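Local structure of cytidylyltransferase (Leptospira borgpetersenii serovar Hardjo-bovis, 6OEW) at residues L30-G33 with G39-L42; D85-Y90 with K158-C163; D122-N127 with I148-L153. The protein probably transfers a cytidylyl group from CTP to a sugar-type acceptor with the help of a metal ion. All coordinates share one frame; numbering follows the deposited sequence.

Contact 1 of 3, residues L30-G33 with G39-L42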
loop_
_atom_site.group_PDB
_atom_site.type_symbol
_atom_site.label_atom_id
_atom_site.label_comp_id
_atom_site.label_asym_id
_atom_site.label_seq_id
_atom_site.Cartn_x
_atom_site.Cartn_y
_atom_site.Cartn_z
ATOM N N LEU A 30 -12.200 -6.135 9.305
ATOM C CA LEU A 30 -12.988 -5.336 10.227
ATOM C C LEU A 30 -13.997 -4.464 9.478
ATOM O O LEU A 30 -13.704 -3.953 8.383
ATOM C CB LEU A 30 -12.092 -4.437 11.069
ATOM C CG LEU A 30 -11.314 -5.056 12.213
ATOM C CD1 LEU A 30 -10.288 -4.072 12.725
ATOM C CD2 LEU A 30 -12.314 -5.412 13.309
ATOM N N PRO A 31 -15.179 -4.262 10.057
ATOM C CA PRO A 31 -16.156 -3.349 9.454
ATOM C C PRO A 31 -15.565 -1.956 9.320
ATOM O O PRO A 31 -14.905 -1.458 10.235
ATOM C CB PRO A 31 -17.322 -3.365 10.451
ATOM C CG PRO A 31 -17.170 -4.636 11.206
ATOM C CD PRO A 31 -15.705 -4.936 11.264
ATOM N N PHE A 32 -15.797 -1.335 8.164
ATOM C CA PHE A 32 -15.244 -0.012 7.882
ATOM C C PHE A 32 -16.153 0.682 6.873
ATOM O O PHE A 32 -16.302 0.205 5.742
ATOM C CB PHE A 32 -13.804 -0.130 7.355
ATOM C CG PHE A 32 -13.011 1.157 7.445
ATOM C CD1 PHE A 32 -12.852 1.805 8.658
ATOM C CD2 PHE A 32 -12.429 1.709 6.319
ATOM C CE1 PHE A 32 -12.133 2.979 8.752
ATOM C CE2 PHE A 32 -11.686 2.896 6.399
ATOM C CZ PHE A 32 -11.536 3.531 7.613
ATOM N N GLY A 33 -16.776 1.783 7.276
ATOM C CA GLY A 33 -17.801 2.363 6.425
ATOM C C GLY A 33 -18.880 1.333 6.165
ATOM O O GLY A 33 -19.309 0.607 7.069
ATOM N N GLY A 39 -11.865 -3.899 1.723
ATOM C CA GLY A 39 -12.804 -3.481 0.680
ATOM C C GLY A 39 -12.819 -1.975 0.459
ATOM O O GLY A 39 -12.889 -1.495 -0.681
ATOM N N PHE A 40 -12.753 -1.209 1.547
ATOM C CA PHE A 40 -12.646 0.243 1.446
ATOM C C PHE A 40 -11.434 0.654 0.619
ATOM O O PHE A 40 -11.523 1.555 -0.233
ATOM C CB PHE A 40 -12.557 0.833 2.854
ATOM C CG PHE A 40 -12.977 2.263 2.938
ATOM C CD1 PHE A 40 -14.234 2.596 3.435
ATOM C CD2 PHE A 40 -12.126 3.281 2.523
ATOM C CE1 PHE A 40 -14.639 3.917 3.529
ATOM C CE2 PHE A 40 -12.540 4.621 2.610
ATOM C CZ PHE A 40 -13.792 4.931 3.102
ATOM N N MET A 41 -10.287 0.028 0.881
ATOM C CA MET A 41 -9.070 0.312 0.125
ATOM C C MET A 41 -9.262 0.034 -1.362
ATOM O O MET A 41 -8.890 0.851 -2.215
ATOM C CB MET A 41 -7.915 -0.518 0.675
ATOM C CG MET A 41 -6.549 -0.086 0.140
ATOM S SD MET A 41 -5.268 -1.224 0.701
ATOM C CE MET A 41 -3.819 -0.480 -0.087
ATOM N N LEU A 42 -9.843 -1.118 -1.685
ATOM C CA LEU A 42 -10.065 -1.472 -3.078
ATOM C C LEU A 42 -10.991 -0.465 -3.755
ATOM O O LEU A 42 -10.743 -0.059 -4.893
ATOM C CB LEU A 42 -10.616 -2.896 -3.164
ATOM C CG LEU A 42 -9.664 -4.010 -2.688
ATOM C CD1 LEU A 42 -10.318 -5.378 -2.803
ATOM C CD2 LEU A 42 -8.364 -3.999 -3.489
#
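F32, on the short strand 31-32, and F40, in the first turn of helix 37-45, bring their backbones to 6.9 Å between CA atoms, with no hydrogen bond passing between L30-G33 and G39-L42. Two rings do the work. F32 turns the CD2-CE2 side of its ring onto a face of F40, an edge-to-face pair with the ring centroids 4.8 Å apart and the planes inclined at 63°, so the T is a leaning one. The approach is off-centre: F32 CD2 comes down at 3.5 Å from F40 CG, near the root of the ring, and F32 CE2 sits over the same face, displaced toward the rim. F40 CB completes the fit, lying in the plane of the F32 ring at its edge, 3.6 Å from F32 CD2. Both phenylalanines swing CG away from their own backbone N (chi1 -162° in F32, -157° in F40), which carries each ring out toward the other segment. Beyond G33 the chain returns through strand 35-36, which pairs with 31-32 in a two-stranded antiparallel hairpin leading straight into the helix. L210 and I214 of helix 204-214 touch F32, and I214 touches F40 too; L111, on a loop, touches F32 as well. F32 stands about 11 Å from D108, a magnesium-binding residue, measured between side chains. With both rings buried and no polar group joining the segments, the hairpin is held to its helix here by dispersion and by the weak electrostatics of ring hydrogens facing a pi cloud.

Contact 2 of 3, residues D85-Y90 with K158-C163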
loop_
_atom_site.group_PDB
_atom_site.type_symbol
_atom_site.label_atom_id
_atom_site.label_comp_id
_atom_site.label_asym_id
_atom_site.label_seq_id
_atom_site.Cartn_x
_atom_site.Cartn_y
_atom_site.Cartn_z
ATOM N N ASP A 85 7.520 -15.366 2.174
ATOM C CA ASP A 85 8.468 -14.933 1.152
ATOM C C ASP A 85 7.707 -14.002 0.220
ATOM O O ASP A 85 7.134 -14.424 -0.786
ATOM C CB ASP A 85 9.091 -16.127 0.435
ATOM C CG ASP A 85 10.221 -15.723 -0.504
ATOM O OD1 ASP A 85 10.257 -14.569 -0.970
ATOM O OD2 ASP A 85 11.062 -16.583 -0.807
ATOM N N LEU A 86 7.694 -12.711 0.579
ATOM C CA LEU A 86 6.963 -11.725 -0.204
ATOM C C LEU A 86 7.660 -11.438 -1.523
ATOM O O LEU A 86 7.002 -11.046 -2.491
ATOM C CB LEU A 86 6.786 -10.431 0.598
ATOM C CG LEU A 86 5.575 -10.406 1.557
ATOM C CD1 LEU A 86 4.255 -10.364 0.759
ATOM C CD2 LEU A 86 5.593 -11.558 2.566
ATOM N N ILE A 87 8.988 -11.585 -1.578
ATOM C CA ILE A 87 9.653 -11.438 -2.868
ATOM C C ILE A 87 9.129 -12.490 -3.835
ATOM O O ILE A 87 8.810 -12.185 -4.994
ATOM C CB ILE A 87 11.182 -11.508 -2.707
ATOM C CG1 ILE A 87 11.695 -10.253 -1.989
ATOM C CG2 ILE A 87 11.870 -11.612 -4.097
ATOM C CD1 ILE A 87 13.225 -10.238 -1.833
ATOM N N GLN A 88 8.992 -13.738 -3.365
ATOM C CA GLN A 88 8.464 -14.790 -4.232
ATOM C C GLN A 88 7.000 -14.540 -4.564
ATOM O O GLN A 88 6.577 -14.762 -5.705
ATOM C CB GLN A 88 8.623 -16.174 -3.598
ATOM C CG GLN A 88 8.150 -17.308 -4.535
ATOM C CD GLN A 88 7.897 -18.646 -3.821
ATOM O OE1 GLN A 88 6.797 -18.909 -3.307
ATOM N NE2 GLN A 88 8.916 -19.499 -3.803
ATOM N N ARG A 89 6.204 -14.110 -3.583
ATOM C CA ARG A 89 4.791 -13.848 -3.854
ATOM C C ARG A 89 4.626 -12.749 -4.902
ATOM O O ARG A 89 3.790 -12.870 -5.812
ATOM C CB ARG A 89 4.054 -13.462 -2.574
ATOM C CG ARG A 89 2.539 -13.680 -2.669
ATOM C CD ARG A 89 1.743 -12.906 -1.608
ATOM N NE ARG A 89 2.119 -13.314 -0.253
ATOM C CZ ARG A 89 1.693 -12.694 0.842
ATOM N NH1 ARG A 89 0.859 -11.648 0.735
ATOM N NH2 ARG A 89 2.090 -13.130 2.043
ATOM N N TYR A 90 5.412 -11.667 -4.791
ATOM C CA TYR A 90 5.304 -10.573 -5.761
ATOM C C TYR A 90 5.886 -10.969 -7.107
ATOM O O TYR A 90 5.381 -10.552 -8.159
ATOM C CB TYR A 90 6.013 -9.322 -5.254
ATOM C CG TYR A 90 5.104 -8.407 -4.498
ATOM C CD1 TYR A 90 4.774 -8.678 -3.174
ATOM C CD2 TYR A 90 4.552 -7.280 -5.109
ATOM C CE1 TYR A 90 3.928 -7.854 -2.470
ATOM C CE2 TYR A 90 3.702 -6.447 -4.415
ATOM C CZ TYR A 90 3.389 -6.749 -3.095
ATOM O OH TYR A 90 2.536 -5.914 -2.407
ATOM N N LYS A 158 16.433 -8.765 -9.436
ATOM C CA LYS A 158 17.735 -8.583 -8.801
ATOM C C LYS A 158 17.646 -8.796 -7.291
ATOM O O LYS A 158 18.533 -9.417 -6.697
ATOM C CB LYS A 158 18.297 -7.199 -9.118
ATOM N N LEU A 159 16.577 -8.308 -6.651
ATOM C CA LEU A 159 16.417 -8.581 -5.220
ATOM C C LEU A 159 16.216 -10.066 -4.953
ATOM O O LEU A 159 16.785 -10.608 -3.998
ATOM C CB LEU A 159 15.247 -7.789 -4.645
ATOM C CG LEU A 159 15.420 -6.272 -4.687
ATOM C CD1 LEU A 159 14.229 -5.587 -4.044
ATOM C CD2 LEU A 159 16.737 -5.898 -3.999
ATOM N N ASP A 160 15.394 -10.739 -5.768
ATOM C CA ASP A 160 15.233 -12.188 -5.618
ATOM C C ASP A 160 16.571 -12.906 -5.710
ATOM O O ASP A 160 16.837 -13.847 -4.954
ATOM C CB ASP A 160 14.268 -12.722 -6.677
ATOM C CG ASP A 160 14.111 -14.220 -6.620
ATOM O OD1 ASP A 160 13.849 -14.762 -5.523
ATOM O OD2 ASP A 160 14.243 -14.860 -7.680
ATOM N N SER A 161 17.439 -12.464 -6.626
ATOM C CA SER A 161 18.737 -13.110 -6.793
ATOM C C SER A 161 19.683 -12.794 -5.642
ATOM O O SER A 161 20.478 -13.649 -5.236
ATOM C CB SER A 161 19.366 -12.678 -8.117
ATOM O OG SER A 161 20.725 -13.068 -8.145
ATOM N N ILE A 162 19.610 -11.579 -5.105
ATOM C CA ILE A 162 20.588 -11.103 -4.131
ATOM C C ILE A 162 20.224 -11.537 -2.710
ATOM O O ILE A 162 21.087 -11.960 -1.942
ATOM C CB ILE A 162 20.697 -9.570 -4.217
ATOM C CG1 ILE A 162 21.525 -9.126 -5.409
ATOM C CG2 ILE A 162 21.262 -8.973 -2.930
ATOM C CD1 ILE A 162 21.532 -7.623 -5.528
ATOM N N CYS A 163 18.960 -11.383 -2.320
ATOM C CA CYS A 163 18.580 -11.406 -0.907
ATOM C C CYS A 163 18.259 -12.809 -0.417
ATOM O O CYS A 163 17.384 -13.485 -0.970
ATOM C CB CYS A 163 17.380 -10.509 -0.661
ATOM S SG CYS A 163 17.693 -8.804 -1.089
#
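I87 reaches from helix 86-96 to helix 153-162, and its branches divide the work. CB is the fork. From it I87 CG2 runs anti to the backbone N and lands on D160, 3.7 Å from D160 CB, grazing the aspartate at the base of its side chain. The other arm leaves through CG1, beside the backbone N (chi1 -70°), and extends straight on to CD1 (chi2 -178°). I87 CD1 lies 4.2 Å from both L159 O and L159 CB, and 4.3 Å from C163 CB, where the helix gives out. This is helix-to-helix packing within the alpha/beta GT-A type fold, one isoleucine set against the last turn of its neighbour, with I172 from a loop also touching I87. The polar groups nearby are gathered by R169 of helix 166-171, which makes salt bridges to D160 OD1 and D85 OD1 and a hydrogen bond to C163 O. The two carboxylates, with D85 OD2 and D160 OD1 5.8 Å apart, share one arginine, which probably eases their mutual repulsion. D85 is also the N-cap of helix 86-96: D85 OD1 takes the backbone N-H of Q88, 2.8 Å from Q88 N, from above the carboxylate plane.

Contact 3 of 3, residues D122-N127 with I148-L153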
loop_
_atom_site.group_PDB
_atom_site.type_symbol
_atom_site.label_atom_id
_atom_site.label_comp_id
_atom_site.label_asym_id
_atom_site.label_seq_id
_atom_site.Cartn_x
_atom_site.Cartn_y
_atom_site.Cartn_z
ATOM N N ASP A 122 3.151 8.247 -12.956
ATOM C CA ASP A 122 3.446 9.128 -14.088
ATOM C C ASP A 122 4.897 9.591 -14.055
ATOM O O ASP A 122 5.586 9.592 -15.086
ATOM C CB ASP A 122 2.499 10.337 -14.079
ATOM C CG ASP A 122 1.140 10.027 -14.690
ATOM O OD1 ASP A 122 0.958 8.903 -15.214
ATOM O OD2 ASP A 122 0.255 10.908 -14.641
ATOM N N LEU A 123 5.382 9.978 -12.871
ATOM C CA LEU A 123 6.782 10.374 -12.744
ATOM C C LEU A 123 7.718 9.226 -13.120
ATOM O O LEU A 123 8.722 9.433 -13.821
ATOM C CB LEU A 123 7.056 10.858 -11.311
ATOM C CG LEU A 123 8.435 11.474 -11.008
ATOM C CD1 LEU A 123 8.641 12.813 -11.737
ATOM C CD2 LEU A 123 8.622 11.667 -9.513
ATOM N N PHE A 124 7.407 8.008 -12.654
ATOM C CA PHE A 124 8.227 6.838 -12.955
ATOM C C PHE A 124 8.274 6.595 -14.458
ATOM O O PHE A 124 9.358 6.464 -15.052
ATOM C CB PHE A 124 7.654 5.618 -12.190
ATOM C CG PHE A 124 8.575 4.432 -12.098
ATOM C CD1 PHE A 124 9.220 4.148 -10.912
ATOM C CD2 PHE A 124 8.773 3.590 -13.183
ATOM C CE1 PHE A 124 10.043 2.998 -10.786
ATOM C CE2 PHE A 124 9.611 2.480 -13.083
ATOM C CZ PHE A 124 10.236 2.187 -11.874
ATOM N N LEU A 125 7.107 6.588 -15.105
ATOM C CA LEU A 125 7.056 6.292 -16.537
ATOM C C LEU A 125 7.742 7.373 -17.370
ATOM O O LEU A 125 8.298 7.074 -18.434
ATOM C CB LEU A 125 5.600 6.155 -16.990
ATOM C CG LEU A 125 4.768 5.012 -16.397
ATOM C CD1 LEU A 125 3.286 5.248 -16.645
ATOM C CD2 LEU A 125 5.208 3.711 -17.039
ATOM N N TYR A 126 7.675 8.628 -16.929
ATOM C CA TYR A 126 8.284 9.720 -17.695
ATOM C C TYR A 126 9.803 9.649 -17.692
ATOM O O TYR A 126 10.443 10.305 -18.512
ATOM C CB TYR A 126 7.865 11.047 -17.088
ATOM C CG TYR A 126 7.695 12.232 -18.012
ATOM C CD1 TYR A 126 6.873 12.164 -19.134
ATOM C CD2 TYR A 126 8.303 13.451 -17.712
ATOM C CE1 TYR A 126 6.672 13.292 -19.949
ATOM C CE2 TYR A 126 8.114 14.583 -18.529
ATOM C CZ TYR A 126 7.287 14.486 -19.632
ATOM O OH TYR A 126 7.068 15.596 -20.416
ATOM N N ASN A 127 10.385 8.915 -16.762
ATOM C CA ASN A 127 11.826 8.797 -16.599
ATOM C C ASN A 127 12.268 7.356 -16.843
ATOM O O ASN A 127 13.148 6.834 -16.153
ATOM C CB ASN A 127 12.246 9.253 -15.202
ATOM C CG ASN A 127 12.111 10.758 -15.000
ATOM O OD1 ASN A 127 12.978 11.522 -15.397
ATOM N ND2 ASN A 127 11.026 11.182 -14.369
ATOM N N ILE A 148 3.674 4.140 -0.710
ATOM C CA ILE A 148 3.666 3.668 -2.086
ATOM C C ILE A 148 5.106 3.428 -2.485
ATOM O O ILE A 148 5.961 4.298 -2.282
ATOM C CB ILE A 148 3.004 4.697 -3.028
ATOM C CG1 ILE A 148 1.537 4.928 -2.627
ATOM C CG2 ILE A 148 3.137 4.234 -4.479
ATOM C CD1 ILE A 148 0.891 6.260 -3.209
ATOM N N GLU A 149 5.376 2.255 -3.034
ATOM C CA GLU A 149 6.658 1.921 -3.625
ATOM C C GLU A 149 6.395 1.429 -5.032
ATOM O O GLU A 149 5.418 0.713 -5.270
ATOM C CB GLU A 149 7.404 0.836 -2.796
ATOM C CG GLU A 149 7.665 1.308 -1.386
ATOM C CD GLU A 149 7.809 0.168 -0.386
ATOM O OE1 GLU A 149 7.013 -0.797 -0.453
ATOM O OE2 GLU A 149 8.719 0.266 0.462
ATOM N N ILE A 150 7.228 1.862 -5.971
ATOM C CA ILE A 150 7.114 1.483 -7.373
ATOM C C ILE A 150 8.467 0.991 -7.842
ATOM O O ILE A 150 9.471 1.693 -7.681
ATOM C CB ILE A 150 6.645 2.668 -8.240
ATOM C CG1 ILE A 150 5.365 3.272 -7.625
ATOM C CG2 ILE A 150 6.404 2.181 -9.644
ATOM C CD1 ILE A 150 4.877 4.564 -8.361
ATOM N N PHE A 151 8.503 -0.195 -8.446
ATOM C CA PHE A 151 9.766 -0.673 -8.978
ATOM C C PHE A 151 9.528 -1.595 -10.162
ATOM O O PHE A 151 8.428 -2.124 -10.357
ATOM C CB PHE A 151 10.595 -1.372 -7.899
ATOM C CG PHE A 151 9.792 -2.297 -7.022
ATOM C CD1 PHE A 151 9.547 -3.602 -7.419
ATOM C CD2 PHE A 151 9.286 -1.859 -5.810
ATOM C CE1 PHE A 151 8.804 -4.469 -6.603
ATOM C CE2 PHE A 151 8.544 -2.701 -5.003
ATOM C CZ PHE A 151 8.296 -4.006 -5.390
ATOM N N THR A 152 10.578 -1.756 -10.967
ATOM C CA THR A 152 10.515 -2.582 -12.164
ATOM C C THR A 152 10.555 -4.056 -11.790
ATOM O O THR A 152 11.067 -4.443 -10.736
ATOM C CB THR A 152 11.675 -2.285 -13.126
ATOM O OG1 THR A 152 12.929 -2.622 -12.518
ATOM C CG2 THR A 152 11.689 -0.807 -13.545
ATOM N N LEU A 153 10.001 -4.880 -12.670
ATOM C CA LEU A 153 10.179 -6.315 -12.523
ATOM C C LEU A 153 11.659 -6.663 -12.491
ATOM O O LEU A 153 12.084 -7.551 -11.743
ATOM C CB LEU A 153 9.473 -7.045 -13.663
ATOM C CG LEU A 153 9.702 -8.552 -13.758
ATOM C CD1 LEU A 153 8.974 -9.271 -12.660
ATOM C CD2 LEU A 153 9.242 -9.012 -15.130
#
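F124 drives its ring from helix 114-126 onto strand 149-152, and nearly everything that touches between D122-N127 and I148-L153 does so through that ring. The dense part is on I150. Its CG2 methyl sits over one face of F124, 4.0 Å from the ring centroid and 24° off the normal, a CH-pi contact displaced toward the CD1 side, where I150 CG2 and F124 CD1 are 3.7 Å apart. The ring and the isoleucine run alongside one another, pointing opposite ways, and F124 CE1 lies 3.4 Å from I150 O. What puts the ring there is the first torsion of F124, chi1 -165°, which sends CG away from its backbone N and toward the strand. At the far end of the ring, T152 comes in roughly perpendicular and brings its CG2 to the edge, in the ring plane, 3.7 Å from F124 CZ. The hydroxyl of T152 is occupied elsewhere: OG1 caps the following helix by accepting from L155 N.

The other side of the helix end is looser and partly open to solvent. Y126 is exposed, and N127, just past the helix, folds its side chain back so that N127 ND2 gives a 2.9 Å hydrogen bond to L123 O, while its OD1 is bonded to R130. D122 makes a salt bridge to K49.

Helix segment 122-126 and strand 149-152 run at 25° to each other, their axes 9.9 Å apart at closest approach, as in helix-on-sheet packing of an alpha/beta fold. Strand 149-152 lies between antiparallel neighbours 101-106 and 133-135; I101 and L134 of these strands also touch F124, while M120 and V121 from the same helix reach I150.

In the fold
Along the chain contact 1 comes first and is closed before the others begin; the segments of contact 3 then fall between the two halves of contact 2. Contact 1 stands apart across the centre of the molecule, its centre 29 Å from that of contact 2 and 27 Å from that of contact 3. The latter two are neighbours, 18 Å between centres, joined directly because strand 149-152 of the central mixed sheet runs into helix 153-162. Contact 2 joins two helices, contact 3 sets a helix on the sheet, and contact 1 joins the hairpin 31-36 to helix 37-45. Contact 1 has F32 about 11 Å from D108 between side chains; contacts 2 and 3 lie away from that metal site.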